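Local coordinates for protein pseudoaglycone deacetylase Dbv21 (Actinoplanes teichomyceticus, PDB 3DFI) that probably removes the acetyl group from the pseudoaglycone of the lipoglycopeptide antibiotic A40926, as a zinc-dependent deacetylase of the PIG-L family, at residues D160-A163 with T164-T168; A71-R74 with R75-D79; A132-E135 with D136-M140; P54-E57 with R58-R62; F210-E213 with E214-T217. All coordinates share one frame; numbering follows the deposited sequence.

Contact 1: D160-A163 with T164-T168. With ZN (zinc ion), chain B.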
loop_
_atom_site.group_PDB
_atom_site.type_symbol
_atom_site.label_atom_id
_atom_site.label_comp_id
_atom_site.label_asym_id
_atom_site.label_seq_id
_atom_site.Cartn_x
_atom_site.Cartn_y
_atom_site.Cartn_z
ATOM N N ASP A 160 3.571 -9.509 -5.746
ATOM C CA ASP A 160 2.228 -8.994 -5.438
ATOM C C ASP A 160 2.110 -7.493 -5.682
ATOM O O ASP A 160 1.030 -7.000 -6.040
ATOM C CB ASP A 160 1.803 -9.315 -3.989
ATOM C CG ASP A 160 1.665 -10.820 -3.734
ATOM O OD1 ASP A 160 1.518 -11.219 -2.552
ATOM O OD2 ASP A 160 1.712 -11.602 -4.714
ATOM N N HIS A 161 3.208 -6.778 -5.459
ATOM C CA HIS A 161 3.260 -5.338 -5.686
ATOM C C HIS A 161 3.252 -5.053 -7.169
ATOM O O HIS A 161 2.537 -4.191 -7.618
ATOM C CB HIS A 161 4.514 -4.727 -5.047
ATOM C CG HIS A 161 4.417 -4.570 -3.564
ATOM N ND1 HIS A 161 4.874 -3.453 -2.907
ATOM C CD2 HIS A 161 3.910 -5.390 -2.607
ATOM C CE1 HIS A 161 4.676 -3.594 -1.604
ATOM N NE2 HIS A 161 4.090 -4.758 -1.397
ATOM N N LYS A 162 4.050 -5.804 -7.926
ATOM C CA LYS A 162 4.072 -5.687 -9.390
ATOM C C LYS A 162 2.684 -6.008 -9.959
ATOM O O LYS A 162 2.139 -5.230 -10.749
ATOM C CB LYS A 162 5.155 -6.604 -9.978
ATOM C CG LYS A 162 5.478 -6.392 -11.448
ATOM C CD LYS A 162 6.631 -7.292 -11.863
ATOM C CE LYS A 162 7.099 -7.018 -13.282
ATOM N NZ LYS A 162 6.457 -7.937 -14.280
ATOM N N ALA A 163 2.081 -7.115 -9.517
ATOM C CA ALA A 163 0.758 -7.493 -10.028
ATOM C C ALA A 163 -0.287 -6.415 -9.693
ATOM O O ALA A 163 -1.061 -6.022 -10.572
ATOM C CB ALA A 163 0.328 -8.845 -9.487
ATOM N N THR A 164 -0.296 -5.941 -8.438
ATOM C CA THR A 164 -1.258 -4.911 -8.001
ATOM C C THR A 164 -1.129 -3.605 -8.834
ATOM O O THR A 164 -2.125 -3.057 -9.350
ATOM C CB THR A 164 -1.079 -4.636 -6.522
ATOM O OG1 THR A 164 -1.367 -5.848 -5.806
ATOM C CG2 THR A 164 -2.009 -3.485 -6.037
ATOM N N ARG A 165 0.104 -3.139 -8.962
ATOM C CA ARG A 165 0.420 -1.950 -9.755
ATOM C C ARG A 165 -0.065 -2.082 -11.204
ATOM O O ARG A 165 -0.786 -1.202 -11.713
ATOM C CB ARG A 165 1.942 -1.675 -9.727
ATOM C CG ARG A 165 2.366 -0.467 -10.566
ATOM C CD ARG A 165 3.860 -0.472 -10.803
ATOM N NE ARG A 165 4.215 -1.584 -11.687
ATOM C CZ ARG A 165 5.456 -1.925 -12.002
ATOM N NH1 ARG A 165 6.463 -1.247 -11.497
ATOM N NH2 ARG A 165 5.682 -2.955 -12.808
ATOM N N ASP A 166 0.333 -3.178 -11.858
ATOM C CA ASP A 166 0.030 -3.391 -13.269
ATOM C C ASP A 166 -1.487 -3.444 -13.517
ATOM O O ASP A 166 -2.004 -2.846 -14.481
ATOM C CB ASP A 166 0.741 -4.652 -13.787
ATOM C CG ASP A 166 2.278 -4.458 -13.926
ATOM O OD1 ASP A 166 2.816 -3.395 -13.520
ATOM O OD2 ASP A 166 2.949 -5.367 -14.468
ATOM N N ALA A 167 -2.186 -4.150 -12.625
ATOM C CA ALA A 167 -3.644 -4.251 -12.698
ATOM C C ALA A 167 -4.313 -2.889 -12.473
ATOM O O ALA A 167 -5.275 -2.567 -13.161
ATOM C CB ALA A 167 -4.171 -5.287 -11.673
ATOM N N THR A 168 -3.772 -2.100 -11.528
ATOM C CA THR A 168 -4.307 -0.779 -11.211
ATOM C C THR A 168 -4.110 0.191 -12.385
ATOM O O THR A 168 -5.022 0.955 -12.730
ATOM C CB THR A 168 -3.709 -0.178 -9.907
ATOM O OG1 THR A 168 -3.848 -1.095 -8.811
ATOM C CG2 THR A 168 -4.412 1.159 -9.566
HETATM ZN ZN ZN B . 3.501 -5.551 0.549
HETATM O O HOH W 1 3.274 -5.946 2.994
#
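With OG1 anti to its own carbonyl carbon (chi1 -62°), Thr164 turns its hydroxyl back along helix 159-174 onto Asp160 O, 2.7 Å from OG1. The same carbonyl takes the backbone N-H of Thr164 at 2.9 Å from N to O, so one oxygen holds two donors; the amide sits well above the carbonyl plane, the hydroxyl closer to it. One turn on, Thr168 repeats the pattern on Thr164 O, its N and OG1 arriving from opposite faces. Both hydroxyls are thereby satisfied where the helix packs against Ile13 and Thr151 of the sheet. On another side, Lys162 sends CG anti to its backbone N (chi1 -169°) and lays it 3.7 Å from Arg165 NH2. The Arg165 chain bends at chi3, and its NE and NH2 grip one oxygen of the adjacent Asp166 side-on, with NE 2.9 Å from Asp166 OD1; NH2 also reaches Glu196 O. Lys162 NZ remains 4.4 Å from Asp166 OD2, short of a salt bridge. At the opening turn the His161 ring points off the helix and binds zinc through NE2 at 2.2 Å, while ND1 is held by Asp184. Asp160 hydrogen-bonds the ligand His16, consistent with orienting it, and pairs with Arg101. Asp19 completes the protein ligands, and water 1 lies 2.5 Å from the metal: the His-Asp-His zinc site of the PIG-L deacetylase fold.

Contact 2: A71-R74 with R75-D79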
loop_
_atom_site.group_PDB
_atom_site.type_symbol
_atom_site.label_atom_id
_atom_site.label_comp_id
_atom_site.label_asym_id
_atom_site.label_seq_id
_atom_site.Cartn_x
_atom_site.Cartn_y
_atom_site.Cartn_z
ATOM N N ALA A 71 -4.557 -16.360 10.707
ATOM C CA ALA A 71 -3.656 -15.249 10.391
ATOM C C ALA A 71 -4.228 -14.135 9.500
ATOM O O ALA A 71 -4.120 -12.956 9.845
ATOM C CB ALA A 71 -2.329 -15.767 9.827
ATOM N N PRO A 72 -4.799 -14.488 8.331
ATOM C CA PRO A 72 -5.395 -13.414 7.519
ATOM C C PRO A 72 -6.468 -12.616 8.278
ATOM O O PRO A 72 -6.523 -11.392 8.152
ATOM C CB PRO A 72 -5.989 -14.162 6.333
ATOM C CG PRO A 72 -5.207 -15.433 6.254
ATOM C CD PRO A 72 -4.932 -15.810 7.689
ATOM N N LEU A 73 -7.272 -13.294 9.105
ATOM C CA LEU A 73 -8.219 -12.596 9.984
ATOM C C LEU A 73 -7.522 -11.620 10.940
ATOM O O LEU A 73 -7.876 -10.449 11.000
ATOM C CB LEU A 73 -9.085 -13.599 10.761
ATOM C CG LEU A 73 -10.095 -13.020 11.759
ATOM C CD1 LEU A 73 -11.192 -12.193 11.026
ATOM C CD2 LEU A 73 -10.726 -14.132 12.631
ATOM N N ARG A 74 -6.547 -12.100 11.713
ATOM C CA ARG A 74 -5.722 -11.199 12.532
ATOM C C ARG A 74 -5.266 -9.949 11.751
ATOM O O ARG A 74 -5.421 -8.817 12.215
ATOM C CB ARG A 74 -4.509 -11.948 13.089
ATOM C CG ARG A 74 -3.561 -11.107 14.020
ATOM C CD ARG A 74 -3.999 -11.196 15.525
ATOM N NE ARG A 74 -5.380 -10.736 15.695
ATOM C CZ ARG A 74 -5.738 -9.460 15.851
ATOM N NH1 ARG A 74 -7.020 -9.141 15.944
ATOM N NH2 ARG A 74 -4.829 -8.497 15.919
ATOM N N ARG A 75 -4.723 -10.162 10.554
ATOM C CA ARG A 75 -4.199 -9.068 9.713
ATOM C C ARG A 75 -5.300 -8.140 9.191
ATOM O O ARG A 75 -5.116 -6.924 9.131
ATOM C CB ARG A 75 -3.379 -9.641 8.569
ATOM C CG ARG A 75 -2.074 -10.326 9.034
ATOM C CD ARG A 75 -1.124 -10.566 7.863
ATOM N NE ARG A 75 -0.670 -9.326 7.216
ATOM C CZ ARG A 75 0.102 -9.319 6.124
ATOM N NH1 ARG A 75 0.486 -10.472 5.598
ATOM N NH2 ARG A 75 0.491 -8.184 5.564
ATOM N N ARG A 76 -6.463 -8.702 8.862
ATOM C CA ARG A 76 -7.590 -7.857 8.443
ATOM C C ARG A 76 -8.047 -6.978 9.613
ATOM O O ARG A 76 -8.390 -5.806 9.416
ATOM C CB ARG A 76 -8.739 -8.694 7.890
ATOM C CG ARG A 76 -8.500 -9.202 6.476
ATOM C CD ARG A 76 -9.763 -9.819 5.883
ATOM N NE ARG A 76 -10.313 -10.917 6.696
ATOM C CZ ARG A 76 -9.953 -12.193 6.572
ATOM N NH1 ARG A 76 -9.007 -12.553 5.700
ATOM N NH2 ARG A 76 -10.538 -13.112 7.307
ATOM N N ASN A 77 -8.024 -7.540 10.823
ATOM C CA ASN A 77 -8.341 -6.771 12.035
ATOM C C ASN A 77 -7.319 -5.677 12.316
ATOM O O ASN A 77 -7.672 -4.579 12.754
ATOM C CB ASN A 77 -8.477 -7.690 13.261
ATOM C CG ASN A 77 -9.786 -8.482 13.269
ATOM O OD1 ASN A 77 -10.861 -7.969 12.914
ATOM N ND2 ASN A 77 -9.703 -9.733 13.715
ATOM N N GLU A 78 -6.045 -5.987 12.097
ATOM C CA GLU A 78 -4.995 -4.973 12.204
ATOM C C GLU A 78 -5.236 -3.809 11.230
ATOM O O GLU A 78 -5.102 -2.627 11.598
ATOM C CB GLU A 78 -3.623 -5.595 11.940
ATOM C CG GLU A 78 -3.141 -6.584 13.054
ATOM C CD GLU A 78 -1.738 -7.111 12.771
ATOM O OE1 GLU A 78 -1.277 -7.044 11.593
ATOM O OE2 GLU A 78 -1.077 -7.563 13.735
ATOM N N ASP A 79 -5.560 -4.158 9.987
ATOM C CA ASP A 79 -5.822 -3.185 8.930
ATOM C C ASP A 79 -7.009 -2.279 9.298
ATOM O O ASP A 79 -6.928 -1.070 9.146
ATOM C CB ASP A 79 -6.064 -3.921 7.601
ATOM C CG ASP A 79 -6.169 -2.979 6.410
ATOM O OD1 ASP A 79 -5.204 -2.230 6.134
ATOM O OD2 ASP A 79 -7.210 -3.019 5.733
HETATM O O HOH W 2 -1.974 -8.487 16.051
#
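Arg76 folds back over the preceding turn of helix 71-86 and lays one face of its guanidinium on the backbone of Pro72 and Leu73. Its NH1 comes 3.5 Å from Pro72 CB, and NH2 lies 3.6 Å from Leu73 CA. The fold comes from CG standing anti to the carbonyl carbon (chi1 -77°) and from a bend at chi3. Leu73 crosses the arginine at about a right angle, and its CG also meets the amide of Asn77, 3.8 Å from ND2. Arg74 doubles over through bends at chi2 and chi3 and brings NH1 to within 3.4 Å of Asn77 CB. Its guanidinium plane is 28° from the Asn77 amide but stands nearly upright, 84°, to the Glu78 carboxylate. Arg74 NH2 and Glu78 OE2 are 4.4 Å apart, and water 2 joins them, accepting from NH2 at its edge and donating to Glu78 OE2 at 2.6 Å. Beneath these side chains the backbone N-H groups of residues 75 to 78 bond to the carbonyls four residues back. Farther out, Ala45 O holds Arg76 NH1, Thr228 N holds Glu78 OE2, and Arg75 runs inward to Leu17 O, near the zinc ligand His16. Water 2 thus links two opposite charges that do not touch, and Glu78 would be expected to offset the charge of Arg74 in part, while a second arginine spends its flat face on the backbone.

Contact 3: A132-E135 with D136-M140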
loop_
_atom_site.group_PDB
_atom_site.type_symbol
_atom_site.label_atom_id
_atom_site.label_comp_id
_atom_site.label_asym_id
_atom_site.label_seq_id
_atom_site.Cartn_x
_atom_site.Cartn_y
_atom_site.Cartn_z
ATOM N N ALA A 132 -7.533 -10.841 -13.391
ATOM C CA ALA A 132 -8.488 -11.066 -12.305
ATOM C C ALA A 132 -8.490 -9.907 -11.315
ATOM O O ALA A 132 -9.557 -9.454 -10.878
ATOM C CB ALA A 132 -8.177 -12.390 -11.558
ATOM N N ILE A 133 -7.298 -9.450 -10.943
ATOM C CA ILE A 133 -7.170 -8.319 -10.054
ATOM C C ILE A 133 -7.756 -7.058 -10.692
ATOM O O ILE A 133 -8.516 -6.338 -10.054
ATOM C CB ILE A 133 -5.686 -8.059 -9.651
ATOM C CG1 ILE A 133 -5.127 -9.217 -8.824
ATOM C CG2 ILE A 133 -5.554 -6.732 -8.891
ATOM C CD1 ILE A 133 -3.630 -9.071 -8.557
ATOM N N ARG A 134 -7.403 -6.802 -11.952
ATOM C CA ARG A 134 -7.934 -5.654 -12.702
ATOM C C ARG A 134 -9.488 -5.557 -12.678
ATOM O O ARG A 134 -10.043 -4.467 -12.482
ATOM C CB ARG A 134 -7.420 -5.684 -14.150
ATOM C CG ARG A 134 -7.987 -4.568 -15.037
ATOM C CD ARG A 134 -7.731 -4.812 -16.530
ATOM N NE ARG A 134 -8.506 -3.890 -17.350
ATOM C CZ ARG A 134 -8.348 -3.690 -18.666
ATOM N NH1 ARG A 134 -9.137 -2.829 -19.291
ATOM N NH2 ARG A 134 -7.403 -4.325 -19.361
ATOM N N GLU A 135 -10.171 -6.682 -12.902
ATOM C CA GLU A 135 -11.656 -6.730 -12.891
ATOM C C GLU A 135 -12.203 -6.222 -11.555
ATOM O O GLU A 135 -13.103 -5.393 -11.516
ATOM C CB GLU A 135 -12.142 -8.166 -13.037
ATOM C CG GLU A 135 -12.459 -8.657 -14.383
ATOM C CD GLU A 135 -13.220 -9.977 -14.306
ATOM O OE1 GLU A 135 -14.370 -10.052 -14.820
ATOM O OE2 GLU A 135 -12.676 -10.935 -13.706
ATOM N N ASP A 136 -11.655 -6.747 -10.467
ATOM C CA ASP A 136 -12.023 -6.342 -9.109
ATOM C C ASP A 136 -11.712 -4.876 -8.795
ATOM O O ASP A 136 -12.480 -4.225 -8.082
ATOM C CB ASP A 136 -11.339 -7.252 -8.082
ATOM C CG ASP A 136 -11.935 -8.635 -8.033
ATOM O OD1 ASP A 136 -12.683 -9.058 -8.966
ATOM O OD2 ASP A 136 -11.676 -9.319 -7.025
ATOM N N ILE A 137 -10.586 -4.372 -9.297
ATOM C CA ILE A 137 -10.265 -2.947 -9.162
ATOM C C ILE A 137 -11.226 -2.066 -9.981
ATOM O O ILE A 137 -11.658 -1.025 -9.504
ATOM C CB ILE A 137 -8.771 -2.624 -9.528
ATOM C CG1 ILE A 137 -7.821 -3.258 -8.500
ATOM C CG2 ILE A 137 -8.497 -1.113 -9.482
ATOM C CD1 ILE A 137 -6.396 -3.263 -8.994
ATOM N N GLU A 138 -11.574 -2.481 -11.200
ATOM C CA GLU A 138 -12.607 -1.774 -11.949
ATOM C C GLU A 138 -13.924 -1.745 -11.165
ATOM O O GLU A 138 -14.565 -0.703 -11.073
ATOM C CB GLU A 138 -12.790 -2.343 -13.374
ATOM C CG GLU A 138 -11.517 -2.095 -14.233
ATOM C CD GLU A 138 -11.645 -2.412 -15.706
ATOM O OE1 GLU A 138 -12.739 -2.802 -16.147
ATOM O OE2 GLU A 138 -10.634 -2.247 -16.438
ATOM N N SER A 139 -14.324 -2.881 -10.601
ATOM C CA SER A 139 -15.556 -2.957 -9.803
ATOM C C SER A 139 -15.468 -2.002 -8.607
ATOM O O SER A 139 -16.428 -1.296 -8.308
ATOM C CB SER A 139 -15.797 -4.388 -9.310
ATOM O OG SER A 139 -15.998 -5.258 -10.398
ATOM N N MET A 140 -14.310 -1.961 -7.953
ATOM C CA MET A 140 -14.087 -1.031 -6.842
ATOM C C MET A 140 -14.152 0.467 -7.253
ATOM O O MET A 140 -14.756 1.285 -6.549
ATOM C CB MET A 140 -12.788 -1.372 -6.091
ATOM C CG MET A 140 -12.710 -0.814 -4.669
ATOM S SD MET A 140 -13.829 -1.660 -3.484
ATOM C CE MET A 140 -15.338 -0.759 -3.563
HETATM O O HOH W 3 -15.190 -5.361 -13.288
#
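Glu138 OE2 takes two nitrogens of Arg134, one turn earlier on helix 126-144. NE is 2.8 Å from OE2 with a nearly straight N-H bond (167°), and NH1, 3.3 Å from OE2, meets the syn lone pair of that oxygen. OE2 lies in the guanidinium plane, yet NE meets it from above the carboxylate plane, since the two flat groups are turned 61° apart. Arg134 reaches there with CG anti to its backbone N (chi1 177°) and its chain extended as far as NE; Glu138 is likewise extended beyond CG, and the two chains meet at a slant. Glu174 of the neighbouring helix adds a long, weak ion pair to Arg134 NH1. Glu135, on a more exposed side, works chiefly through its backbone: its carbonyl receives Ser139 N at 2.9 Å from O, and water 3 donates to it at 2.7 Å while also bonding Ser139 OG. The i to i+4 salt bridge of Arg134 borders the seam where helix 126-144 packs on helix 159-174, both on one side of the Rossmann-like sheet. In that seam Ile133 and Ile137 run alongside each other in the same direction, with Ile133 CG2 3.6 Å from Ile137 CD1, and they press on Ala167 and Thr168. Asp136 N makes only a weak bond to Ala132 O; its carboxylate is held by Arg94, and its side chain touches Phe95.

Contact 4: P54-E57 with R58-R62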
loop_
_atom_site.group_PDB
_atom_site.type_symbol
_atom_site.label_atom_id
_atom_site.label_comp_id
_atom_site.label_asym_id
_atom_site.label_seq_id
_atom_site.Cartn_x
_atom_site.Cartn_y
_atom_site.Cartn_z
ATOM N N PRO A 54 3.537 -26.027 6.600
ATOM C CA PRO A 54 4.750 -25.641 7.337
ATOM C C PRO A 54 5.366 -24.324 6.835
ATOM O O PRO A 54 5.818 -23.512 7.641
ATOM C CB PRO A 54 5.705 -26.809 7.076
ATOM C CG PRO A 54 4.814 -27.968 6.819
ATOM C CD PRO A 54 3.599 -27.427 6.134
ATOM N N ALA A 55 5.364 -24.113 5.518
ATOM C CA ALA A 55 5.898 -22.887 4.922
ATOM C C ALA A 55 5.137 -21.636 5.372
ATOM O O ALA A 55 5.713 -20.541 5.437
ATOM C CB ALA A 55 5.899 -22.993 3.409
ATOM N N ALA A 56 3.846 -21.808 5.672
ATOM C CA ALA A 56 2.994 -20.724 6.179
ATOM C C ALA A 56 3.133 -20.618 7.693
ATOM O O ALA A 56 3.082 -19.523 8.251
ATOM C CB ALA A 56 1.540 -20.965 5.807
ATOM N N GLU A 57 3.300 -21.771 8.338
ATOM C CA GLU A 57 3.524 -21.863 9.775
ATOM C C GLU A 57 4.792 -21.107 10.178
ATOM O O GLU A 57 4.889 -20.591 11.291
ATOM C CB GLU A 57 3.676 -23.326 10.186
ATOM C CG GLU A 57 3.092 -23.669 11.538
ATOM C CD GLU A 57 1.750 -24.377 11.426
ATOM O OE1 GLU A 57 0.846 -23.827 10.757
ATOM O OE2 GLU A 57 1.605 -25.481 12.010
ATOM N N ARG A 58 5.755 -21.055 9.259
ATOM C CA ARG A 58 7.057 -20.445 9.500
ATOM C C ARG A 58 6.918 -18.933 9.498
ATOM O O ARG A 58 7.490 -18.248 10.343
ATOM C CB ARG A 58 8.056 -20.909 8.428
ATOM C CG ARG A 58 9.526 -20.966 8.865
ATOM C CD ARG A 58 10.333 -19.820 8.240
ATOM N NE ARG A 58 11.781 -20.001 8.403
ATOM C CZ ARG A 58 12.718 -19.268 7.797
ATOM N NH1 ARG A 58 12.380 -18.286 6.963
ATOM N NH2 ARG A 58 14.002 -19.521 8.019
ATOM N N PHE A 59 6.149 -18.429 8.543
ATOM C CA PHE A 59 5.849 -17.002 8.439
ATOM C C PHE A 59 4.984 -16.528 9.597
ATOM O O PHE A 59 5.160 -15.412 10.089
ATOM C CB PHE A 59 5.139 -16.691 7.121
ATOM C CG PHE A 59 6.053 -16.193 6.039
ATOM C CD1 PHE A 59 6.269 -14.828 5.872
ATOM C CD2 PHE A 59 6.692 -17.086 5.180
ATOM C CE1 PHE A 59 7.110 -14.351 4.867
ATOM C CE2 PHE A 59 7.539 -16.625 4.167
ATOM C CZ PHE A 59 7.749 -15.252 4.012
ATOM N N HIS A 60 4.050 -17.382 10.012
ATOM C CA HIS A 60 3.151 -17.072 11.112
ATOM C C HIS A 60 3.918 -17.019 12.437
ATOM O O HIS A 60 3.791 -16.052 13.178
ATOM C CB HIS A 60 1.985 -18.062 11.180
ATOM C CG HIS A 60 1.091 -18.035 9.973
ATOM N ND1 HIS A 60 0.151 -19.011 9.727
ATOM C CD2 HIS A 60 1.001 -17.158 8.942
ATOM C CE1 HIS A 60 -0.490 -18.733 8.605
ATOM N NE2 HIS A 60 0.010 -17.616 8.106
ATOM N N ALA A 61 4.721 -18.047 12.713
ATOM C CA ALA A 61 5.591 -18.071 13.897
ATOM C C ALA A 61 6.452 -16.814 14.030
ATOM O O ALA A 61 6.620 -16.305 15.138
ATOM C CB ALA A 61 6.463 -19.334 13.923
ATOM N N ARG A 62 6.986 -16.326 12.909
ATOM C CA ARG A 62 7.744 -15.069 12.853
ATOM C C ARG A 62 6.917 -13.817 13.173
ATOM O O ARG A 62 7.465 -12.792 13.617
ATOM C CB ARG A 62 8.412 -14.888 11.479
ATOM C CG ARG A 62 9.907 -14.519 11.577
ATOM C CD ARG A 62 10.569 -14.184 10.232
ATOM N NE ARG A 62 9.845 -14.701 9.059
ATOM C CZ ARG A 62 10.417 -15.310 8.016
ATOM N NH1 ARG A 62 11.729 -15.516 7.988
ATOM N NH2 ARG A 62 9.670 -15.735 7.002
#
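The imidazole of His60 lies across the carbonyl of Ala56, one turn earlier on helix 54-63, and offers that oxygen a face. Ala56 O stands 3.0 Å above the ring plane, offset toward the rim, with His60 CG as its nearest ring atom. CG is anti to the carbonyl carbon of His60 (chi1 -63°), which carries the ring back over the preceding turn instead of outward. The same oxygen accepts the backbone N-H of His60 at 2.9 Å from N to O, but ND1, although 3.3 Å from Ala56 O, is badly angled for a bond because the oxygen is above the ring. At the far side of the imidazole, CE1 comes 4.1 Å from Ala56 CB. Phe59 takes the other orientation: its ring turns an edge to the backbone, with CD2 3.6 Å from Ala55 O and the oxygen near the ring plane. Over one face of this phenyl the guanidinium of Arg62 places NH2 3.4 Å above its centre, edge-on, with Phe59 CG near the guanidinium plane. The outer shell fixes the histidine further, since NE2 is hydrogen-bonded to Tyr100 OH and the ring meets Tyr52 edge-to-face. Arg58 and Glu57 are anchored mainly through the backbone, Arg58 N to Pro54 O and Ala61 N to Glu57 O, the latter 2.9 Å from N to O. Ala56 O thus bonds the His60 amide and also rests against the imidazole face, a contact expected to be mildly favourable at most, while NE2 is engaged by Tyr100.

Contact 5: F210-E213 with E214-T217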
loop_
_atom_site.group_PDB
_atom_site.type_symbol
_atom_site.label_atom_id
_atom_site.label_comp_id
_atom_site.label_asym_id
_atom_site.label_seq_id
_atom_site.Cartn_x
_atom_site.Cartn_y
_atom_site.Cartn_z
ATOM N N PHE A 210 3.845 17.085 1.235
ATOM C CA PHE A 210 4.122 17.538 2.591
ATOM C C PHE A 210 2.879 17.483 3.447
ATOM O O PHE A 210 1.768 17.738 2.961
ATOM C CB PHE A 210 4.680 18.959 2.566
ATOM C CG PHE A 210 6.072 19.037 2.035
ATOM C CD1 PHE A 210 6.304 19.289 0.685
ATOM C CD2 PHE A 210 7.161 18.845 2.881
ATOM C CE1 PHE A 210 7.606 19.358 0.188
ATOM C CE2 PHE A 210 8.462 18.907 2.392
ATOM C CZ PHE A 210 8.679 19.163 1.037
ATOM N N VAL A 211 3.073 17.137 4.717
ATOM C CA VAL A 211 1.974 17.003 5.667
ATOM C C VAL A 211 2.307 17.770 6.951
ATOM O O VAL A 211 3.469 18.108 7.200
ATOM C CB VAL A 211 1.636 15.501 5.984
ATOM C CG1 VAL A 211 1.378 14.690 4.689
ATOM C CG2 VAL A 211 2.726 14.845 6.835
ATOM N N ASP A 212 1.285 18.058 7.753
ATOM C CA ASP A 212 1.486 18.755 9.016
ATOM C C ASP A 212 1.833 17.751 10.131
ATOM O O ASP A 212 1.806 16.532 9.900
ATOM C CB ASP A 212 0.273 19.641 9.356
ATOM C CG ASP A 212 -1.014 18.850 9.623
ATOM O OD1 ASP A 212 -2.088 19.486 9.641
ATOM O OD2 ASP A 212 -0.980 17.623 9.823
ATOM N N GLU A 213 2.176 18.235 11.322
ATOM C CA GLU A 213 2.627 17.312 12.367
ATOM C C GLU A 213 1.577 16.296 12.809
ATOM O O GLU A 213 1.920 15.164 13.122
ATOM C CB GLU A 213 3.280 18.020 13.567
ATOM C CG GLU A 213 2.811 19.428 13.854
ATOM C CD GLU A 213 3.891 20.271 14.517
ATOM O OE1 GLU A 213 4.117 21.425 14.070
ATOM O OE2 GLU A 213 4.527 19.782 15.480
ATOM N N GLU A 214 0.303 16.666 12.805
ATOM C CA GLU A 214 -0.712 15.711 13.224
ATOM C C GLU A 214 -0.901 14.568 12.216
ATOM O O GLU A 214 -1.156 13.428 12.627
ATOM C CB GLU A 214 -2.036 16.395 13.599
ATOM C CG GLU A 214 -3.182 16.213 12.618
ATOM C CD GLU A 214 -4.547 16.194 13.297
ATOM O OE1 GLU A 214 -5.295 17.193 13.173
ATOM O OE2 GLU A 214 -4.869 15.184 13.955
ATOM N N ALA A 215 -0.747 14.854 10.918
ATOM C CA ALA A 215 -0.860 13.809 9.901
ATOM C C ALA A 215 0.251 12.766 10.072
ATOM O O ALA A 215 -0.003 11.567 9.956
ATOM C CB ALA A 215 -0.849 14.398 8.496
ATOM N N ARG A 216 1.469 13.230 10.382
ATOM C CA ARG A 216 2.604 12.329 10.635
ATOM C C ARG A 216 2.396 11.525 11.921
ATOM O O ARG A 216 2.668 10.325 11.961
ATOM C CB ARG A 216 3.915 13.123 10.694
ATOM C CG ARG A 216 5.126 12.365 11.230
ATOM C CD ARG A 216 6.129 13.356 11.790
ATOM N NE ARG A 216 7.156 12.772 12.655
ATOM C CZ ARG A 216 6.966 12.297 13.887
ATOM N NH1 ARG A 216 8.003 11.816 14.560
ATOM N NH2 ARG A 216 5.757 12.272 14.447
ATOM N N THR A 217 1.925 12.200 12.966
ATOM C CA THR A 217 1.580 11.550 14.236
ATOM C C THR A 217 0.507 10.476 14.009
ATOM O O THR A 217 0.635 9.337 14.491
ATOM C CB THR A 217 1.192 12.607 15.315
ATOM O OG1 THR A 217 2.359 13.357 15.666
ATOM C CG2 THR A 217 0.649 11.971 16.588
#
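Asp212 caps helix 213-223 by reaching past its own backbone to Ala215 N, 3.0 Å from OD2. The N-H...O angle is 155°, and the amide meets OD2 nearly along its C-O bond. CG sits between the backbone N and the carbonyl carbon (chi1 65°), the rotation that swings the carboxylate round to the first turn. The tight part lies beside this cap: Val211 points at the helix and sets its CB 3.7 Å from Ala215 CB, with CG2 at 4.0 Å from the same methyl, and both residues lean on Gln30 of helix 19-33. The Asp212 carbonyl adds weak bonds to the amides of Ala215 and Arg216, and Glu213 O is held by Thr217 N at 3.0 Å from N to O. The outer side is looser. Glu213 and Glu214 are exposed, and Glu214 CG comes only to 3.8 Å from Asp212 OD2. Arg216 extends away to pair with Asp245. The N-cap carboxylate gives the Ala215 amide a good acceptor where the backbone offers it only a weak one, and its negative charge, with those of Glu213 and Glu214 nearby, would be expected to suit the positive end of the helix dipole.

In the fold
Along the chain the order is contact 4, 2, 3, 1, 5, each a short helical stretch, or in contact 5 a helix start, on its own helix: 54-63, 71-86, 126-144, 159-174 and 213-223. Contacts 1 and 3 touch, centres 11 Å apart, where Ala167 and Thr168 meet Ile133 and Ile137 beside the mixed seven-stranded sheet. Contacts 2 and 4 touch through Ala71 and His60 of consecutive helices, centres 15 Å apart. Contacts 1 and 2 come no closer than about 8 Å, nearest atoms, yet bring two helices to the zinc site, through His161 and Arg75, while contact 5, 28 Å from contact 1 centre to centre, is a surface helix start away from it.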